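Side-chain contacts in zinc-type alcohol dehydrogenase-like protein YAHK (PDB 1UUF), which reduces a wide range of aldehydes to their alcohols with a strong preference for NADPH, as a zinc-dependent member of the alcohol dehydrogenase family: residues 159-164 / 318-323; 184-189 / 310-315. All coordinates share one frame; numbering follows the deposited sequence.

Contact 1. Residues 159-164 / 318-323; sequences YVLRIR and PETQEM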
loop_
_atom_site.group_PDB
_atom_site.type_symbol
_atom_site.label_atom_id
_atom_site.label_comp_id
_atom_site.label_asym_id
_atom_site.label_seq_id
_atom_site.Cartn_x
_atom_site.Cartn_y
_atom_site.Cartn_z
ATOM N N TYR A 159 -1.975 -2.757 30.072
ATOM C CA TYR A 159 -1.842 -1.566 29.246
ATOM C C TYR A 159 -1.005 -0.453 29.854
ATOM O O TYR A 159 -0.981 0.665 29.342
ATOM C CB TYR A 159 -3.239 -1.062 28.882
ATOM C CG TYR A 159 -4.101 -2.177 28.338
ATOM C CD1 TYR A 159 -4.814 -3.019 29.198
ATOM C CD2 TYR A 159 -4.127 -2.456 26.973
ATOM C CE1 TYR A 159 -5.523 -4.115 28.704
ATOM C CE2 TYR A 159 -4.830 -3.548 26.473
ATOM C CZ TYR A 159 -5.523 -4.372 27.342
ATOM O OH TYR A 159 -6.199 -5.462 26.846
ATOM N N VAL A 160 -0.315 -0.761 30.946
ATOM C CA VAL A 160 0.542 0.219 31.602
ATOM C C VAL A 160 1.977 -0.109 31.208
ATOM O O VAL A 160 2.376 -1.272 31.237
ATOM C CB VAL A 160 0.402 0.149 33.137
ATOM C CG1 VAL A 160 1.382 1.118 33.800
ATOM C CG2 VAL A 160 -1.028 0.497 33.538
ATOM N N LEU A 161 2.736 0.918 30.841
ATOM C CA LEU A 161 4.128 0.752 30.415
ATOM C C LEU A 161 5.103 1.176 31.502
ATOM O O LEU A 161 4.786 2.026 32.324
ATOM C CB LEU A 161 4.400 1.597 29.166
ATOM C CG LEU A 161 3.660 1.306 27.856
ATOM C CD1 LEU A 161 3.887 -0.140 27.455
ATOM C CD2 LEU A 161 2.173 1.595 28.012
ATOM N N ARG A 162 6.298 0.590 31.489
ATOM C CA ARG A 162 7.321 0.930 32.473
ATOM C C ARG A 162 8.306 1.928 31.866
ATOM O O ARG A 162 8.827 1.701 30.772
ATOM C CB ARG A 162 8.079 -0.332 32.903
ATOM C CG ARG A 162 9.114 -0.113 34.008
ATOM C CD ARG A 162 8.446 0.301 35.316
ATOM N NE ARG A 162 9.399 0.439 36.415
ATOM C CZ ARG A 162 10.011 -0.582 37.011
ATOM N NH1 ARG A 162 9.771 -1.826 36.621
ATOM N NH2 ARG A 162 10.871 -0.356 37.997
ATOM N N ILE A 163 8.545 3.032 32.573
ATOM C CA ILE A 163 9.484 4.056 32.121
ATOM C C ILE A 163 10.846 3.779 32.749
ATOM O O ILE A 163 10.952 3.614 33.965
ATOM C CB ILE A 163 9.033 5.471 32.542
ATOM C CG1 ILE A 163 7.659 5.780 31.943
ATOM C CG2 ILE A 163 10.076 6.504 32.125
ATOM C CD1 ILE A 163 7.566 5.562 30.452
ATOM N N ARG A 164 11.879 3.725 31.911
ATOM C CA ARG A 164 13.238 3.453 32.366
ATOM C C ARG A 164 14.146 4.684 32.299
ATOM O O ARG A 164 15.304 4.636 32.727
ATOM C CB ARG A 164 13.848 2.318 31.538
ATOM C CG ARG A 164 13.154 0.966 31.712
ATOM C CD ARG A 164 13.296 0.431 33.135
ATOM N NE ARG A 164 12.695 -0.894 33.280
ATOM C CZ ARG A 164 12.729 -1.619 34.395
ATOM N NH1 ARG A 164 13.340 -1.154 35.478
ATOM N NH2 ARG A 164 12.150 -2.812 34.429
ATOM N N PRO A 318 3.116 -4.319 23.591
ATOM C CA PRO A 318 4.483 -4.850 23.580
ATOM C C PRO A 318 5.475 -3.943 22.852
ATOM O O PRO A 318 6.583 -3.715 23.338
ATOM C CB PRO A 318 4.321 -6.200 22.891
ATOM C CG PRO A 318 2.963 -6.627 23.336
ATOM C CD PRO A 318 2.150 -5.360 23.193
ATOM N N GLU A 319 5.081 -3.423 21.692
ATOM C CA GLU A 319 5.982 -2.557 20.941
ATOM C C GLU A 319 6.155 -1.201 21.608
ATOM O O GLU A 319 7.213 -0.584 21.495
ATOM C CB GLU A 319 5.488 -2.361 19.507
ATOM C CG GLU A 319 6.450 -1.536 18.665
ATOM C CD GLU A 319 6.093 -1.546 17.195
ATOM O OE1 GLU A 319 4.928 -1.244 16.869
ATOM O OE2 GLU A 319 6.980 -1.853 16.368
ATOM N N THR A 320 5.116 -0.726 22.289
ATOM C CA THR A 320 5.211 0.550 22.983
ATOM C C THR A 320 6.258 0.386 24.085
ATOM O O THR A 320 7.049 1.286 24.336
ATOM C CB THR A 320 3.853 0.964 23.598
ATOM O OG1 THR A 320 2.861 0.996 22.566
ATOM C CG2 THR A 320 3.941 2.358 24.218
ATOM N N GLN A 321 6.268 -0.775 24.736
ATOM C CA GLN A 321 7.252 -1.027 25.783
ATOM C C GLN A 321 8.651 -1.116 25.179
ATOM O O GLN A 321 9.614 -0.603 25.748
ATOM C CB GLN A 321 6.948 -2.330 26.526
ATOM C CG GLN A 321 7.878 -2.555 27.719
ATOM C CD GLN A 321 7.742 -1.461 28.766
ATOM O OE1 GLN A 321 6.736 -1.387 29.467
ATOM N NE2 GLN A 321 8.753 -0.600 28.868
ATOM N N GLU A 322 8.756 -1.777 24.032
ATOM C CA GLU A 322 10.036 -1.924 23.346
ATOM C C GLU A 322 10.575 -0.541 23.007
ATOM O O GLU A 322 11.763 -0.258 23.177
ATOM C CB GLU A 322 9.854 -2.725 22.054
ATOM C CG GLU A 322 11.143 -2.960 21.279
ATOM C CD GLU A 322 10.893 -3.551 19.904
ATOM O OE1 GLU A 322 10.695 -2.778 18.943
ATOM O OE2 GLU A 322 10.884 -4.795 19.790
ATOM N N MET A 323 9.687 0.320 22.522
ATOM C CA MET A 323 10.065 1.676 22.155
ATOM C C MET A 323 10.598 2.440 23.358
ATOM O O MET A 323 11.624 3.108 23.274
ATOM C CB MET A 323 8.865 2.424 21.580
ATOM C CG MET A 323 9.171 3.871 21.253
ATOM S SD MET A 323 7.681 4.849 21.110
ATOM C CE MET A 323 7.008 4.684 22.793
#
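NE2 of Q321 is held by two acceptors: the backbone oxygen of R162 and OD1 of D325, one turn further along helix 317-330. The bond from Q321 NE2 to R162 O is 3.0 Å long and lies almost exactly in the plane of the amide. The other end of the amide turns back to the same residue, with Q321 OE1 accepting from R162 N at 2.9 Å. This bond is nearly straight, 176° at the hydrogen, and it falls on a lone pair in the carbonyl plane. The two bonds bracket one strand residue and fix the rotation of the amide. The chain of Q321 leaves with CG anti to the backbone N (chi1 -174°) and bends at chi2, which brings the amide up to the strand.

The contact sets helix 317-330, which follows the last Rossmann strand, against strand 161-162 of the GroES-like catalytic domain. Strand 161-162 also pairs antiparallel with strand 103-106. With an alanine here instead of Q321, the N-H and C=O of R162 would probably lose both mates, and D325 its bond to NE2.

Beside the amide, L161 packs on the helix. Its CD1 lies 3.7 Å from Q321 N and 3.9 Å from Q321 CB. T320 meets L161 at about a right angle, with CG2 3.8 Å from L161 CG. The hydroxyl of T320 bonds the backbone oxygen of G316. I317 and L324 of the same helix also touch L161.

Contact 2. Residues 184-189 / 310-315; sequences YSPLRH and AGSMIG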
loop_
_atom_site.group_PDB
_atom_site.type_symbol
_atom_site.label_atom_id
_atom_site.label_comp_id
_atom_site.label_asym_id
_atom_site.label_seq_id
_atom_site.Cartn_x
_atom_site.Cartn_y
_atom_site.Cartn_z
ATOM N N TYR A 184 7.310 5.235 15.665
ATOM C CA TYR A 184 8.193 4.103 15.918
ATOM C C TYR A 184 7.643 2.827 15.289
ATOM O O TYR A 184 8.373 2.077 14.642
ATOM C CB TYR A 184 8.344 3.874 17.424
ATOM C CG TYR A 184 9.296 2.759 17.797
ATOM C CD1 TYR A 184 10.661 3.002 17.942
ATOM C CD2 TYR A 184 8.827 1.463 18.024
ATOM C CE1 TYR A 184 11.541 1.982 18.309
ATOM C CE2 TYR A 184 9.697 0.436 18.387
ATOM C CZ TYR A 184 11.050 0.704 18.529
ATOM O OH TYR A 184 11.910 -0.308 18.887
ATOM N N SER A 185 6.352 2.579 15.483
ATOM C CA SER A 185 5.737 1.363 14.954
ATOM C C SER A 185 5.915 1.147 13.449
ATOM O O SER A 185 6.367 0.078 13.018
ATOM C CB SER A 185 4.249 1.327 15.304
ATOM O OG SER A 185 3.701 0.063 14.963
ATOM N N PRO A 186 5.552 2.143 12.622
ATOM C CA PRO A 186 5.720 1.949 11.179
ATOM C C PRO A 186 7.188 1.898 10.762
ATOM O O PRO A 186 7.538 1.208 9.813
ATOM C CB PRO A 186 4.969 3.136 10.575
ATOM C CG PRO A 186 5.088 4.199 11.634
ATOM C CD PRO A 186 4.862 3.414 12.910
ATOM N N LEU A 187 8.050 2.625 11.469
ATOM C CA LEU A 187 9.470 2.598 11.137
ATOM C C LEU A 187 9.980 1.177 11.331
ATOM O O LEU A 187 10.767 0.676 10.524
ATOM C CB LEU A 187 10.254 3.570 12.022
ATOM C CG LEU A 187 10.069 5.048 11.679
ATOM C CD1 LEU A 187 10.721 5.906 12.760
ATOM C CD2 LEU A 187 10.678 5.337 10.303
ATOM N N ARG A 188 9.525 0.522 12.395
ATOM C CA ARG A 188 9.930 -0.853 12.656
ATOM C C ARG A 188 9.247 -1.811 11.682
ATOM O O ARG A 188 9.884 -2.714 11.142
ATOM C CB ARG A 188 9.580 -1.271 14.088
ATOM C CG ARG A 188 10.468 -0.670 15.172
ATOM C CD ARG A 188 11.940 -1.001 14.947
ATOM N NE ARG A 188 12.758 -0.688 16.118
ATOM C CZ ARG A 188 14.088 -0.644 16.118
ATOM N NH1 ARG A 188 14.764 -0.887 15.002
ATOM N NH2 ARG A 188 14.744 -0.367 17.237
ATOM N N HIS A 189 7.954 -1.613 11.448
ATOM C CA HIS A 189 7.223 -2.501 10.546
ATOM C C HIS A 189 7.807 -2.524 9.141
ATOM O O HIS A 189 7.895 -3.586 8.518
ATOM C CB HIS A 189 5.746 -2.114 10.475
ATOM C CG HIS A 189 4.882 -3.174 9.867
ATOM N ND1 HIS A 189 4.191 -2.990 8.689
ATOM C CD2 HIS A 189 4.603 -4.435 10.274
ATOM C CE1 HIS A 189 3.523 -4.092 8.397
ATOM N NE2 HIS A 189 3.755 -4.984 9.343
ATOM N N ALA A 310 0.227 3.052 2.491
ATOM C CA ALA A 310 -0.386 2.367 3.614
ATOM C C ALA A 310 -0.681 3.342 4.738
ATOM O O ALA A 310 -0.366 4.527 4.654
ATOM C CB ALA A 310 0.541 1.262 4.115
ATOM N N GLY A 311 -1.311 2.829 5.783
ATOM C CA GLY A 311 -1.622 3.650 6.934
ATOM C C GLY A 311 -1.187 2.894 8.171
ATOM O O GLY A 311 -0.914 1.697 8.109
ATOM N N SER A 312 -1.108 3.590 9.296
ATOM C CA SER A 312 -0.717 2.955 10.545
ATOM C C SER A 312 -1.144 3.857 11.691
ATOM O O SER A 312 -1.162 5.074 11.541
ATOM C CB SER A 312 0.804 2.756 10.585
ATOM O OG SER A 312 1.220 2.167 11.810
ATOM N N MET A 313 -1.535 3.269 12.817
ATOM C CA MET A 313 -1.893 4.091 13.967
ATOM C C MET A 313 -1.284 3.517 15.239
ATOM O O MET A 313 -1.304 2.301 15.469
ATOM C CB MET A 313 -3.411 4.261 14.102
ATOM C CG MET A 313 -4.219 3.007 14.287
ATOM S SD MET A 313 -5.928 3.456 14.724
ATOM C CE MET A 313 -6.007 2.829 16.406
ATOM N N ILE A 314 -0.723 4.417 16.046
ATOM C CA ILE A 314 -0.046 4.077 17.290
ATOM C C ILE A 314 0.697 2.749 17.216
ATOM O O ILE A 314 1.401 2.490 16.244
ATOM C CB ILE A 314 -1.023 4.092 18.490
ATOM C CG1 ILE A 314 -2.206 3.149 18.255
ATOM C CG2 ILE A 314 -1.515 5.507 18.707
ATOM C CD1 ILE A 314 -3.156 3.071 19.443
ATOM N N GLY A 315 0.562 1.928 18.252
ATOM C CA GLY A 315 1.226 0.639 18.266
ATOM C C GLY A 315 0.637 -0.210 19.373
ATOM O O GLY A 315 -0.074 0.309 20.229
HETATM O O HOH W 1 3.057 -0.063 12.131
HETATM O O HOH W 2 0.844 0.152 14.594
#
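S185 and P186 meet S312, I314 and G315 in a buried, water-bridged contact. It sets the last turns of helix 176-189 against the chain that follows strand 308-311. The carbonyl oxygen of I314 packs closely on the serine methylene, with S185 CB 3.2 Å from I314 O. P186 CD lies 4.0 Å from S312 OG, a plain van der Waals touch. The helix is kinked here, because the proline nitrogen has no hydrogen to give to the turn before. No direct hydrogen bond crosses between the segments.

Two waters supply the polar link instead. Water 1 donates to S185 OG at 2.9 Å and to S312 OG at the same length. Water 2 donates to S185 OG, and to I314 O at 2.9 Å, which satisfies that buried carbonyl. With chi1 at -172° the hydroxyl of S185 stands opposite its backbone N, where it meets both waters. It is also hydrogen-bonded to E319 of helix 317-330, so three partners grip it.

Strand 308-311 is the last of the six parallel strands of the Rossmann-type sheet. At A310 it pairs antiparallel with a strand of the second subunit, and the sheet runs on across the interface. R306 of that subunit packs on S185.

The CB of I314 leaves away from the helix segment, and the side chain packs on C178, a ligand of the catalytic zinc. G315 CA comes within 4.2 Å of S185 OG.

Overall arrangement
Helix 317-330 is a partner in contact 1 and a neighbour of contact 2, where it supplies E319 and E322 to S185 and Y184 of helix 176-189. The centres lie about 15 Å apart, and contact 2 is nested inside the chain loop closed by contact 1. Contact 1 lies within the catalytic domain. It is partly buried and crosses by direct amide-to-backbone bonds, with L161 and T320 packed beside them. Contact 2 is fully buried and sets helix 176-189 against the chain leaving the Rossmann sheet, near the subunit interface. It crosses by waters and van der Waals touches. The side chain of I314 is about 6 Å from a bound zinc ion.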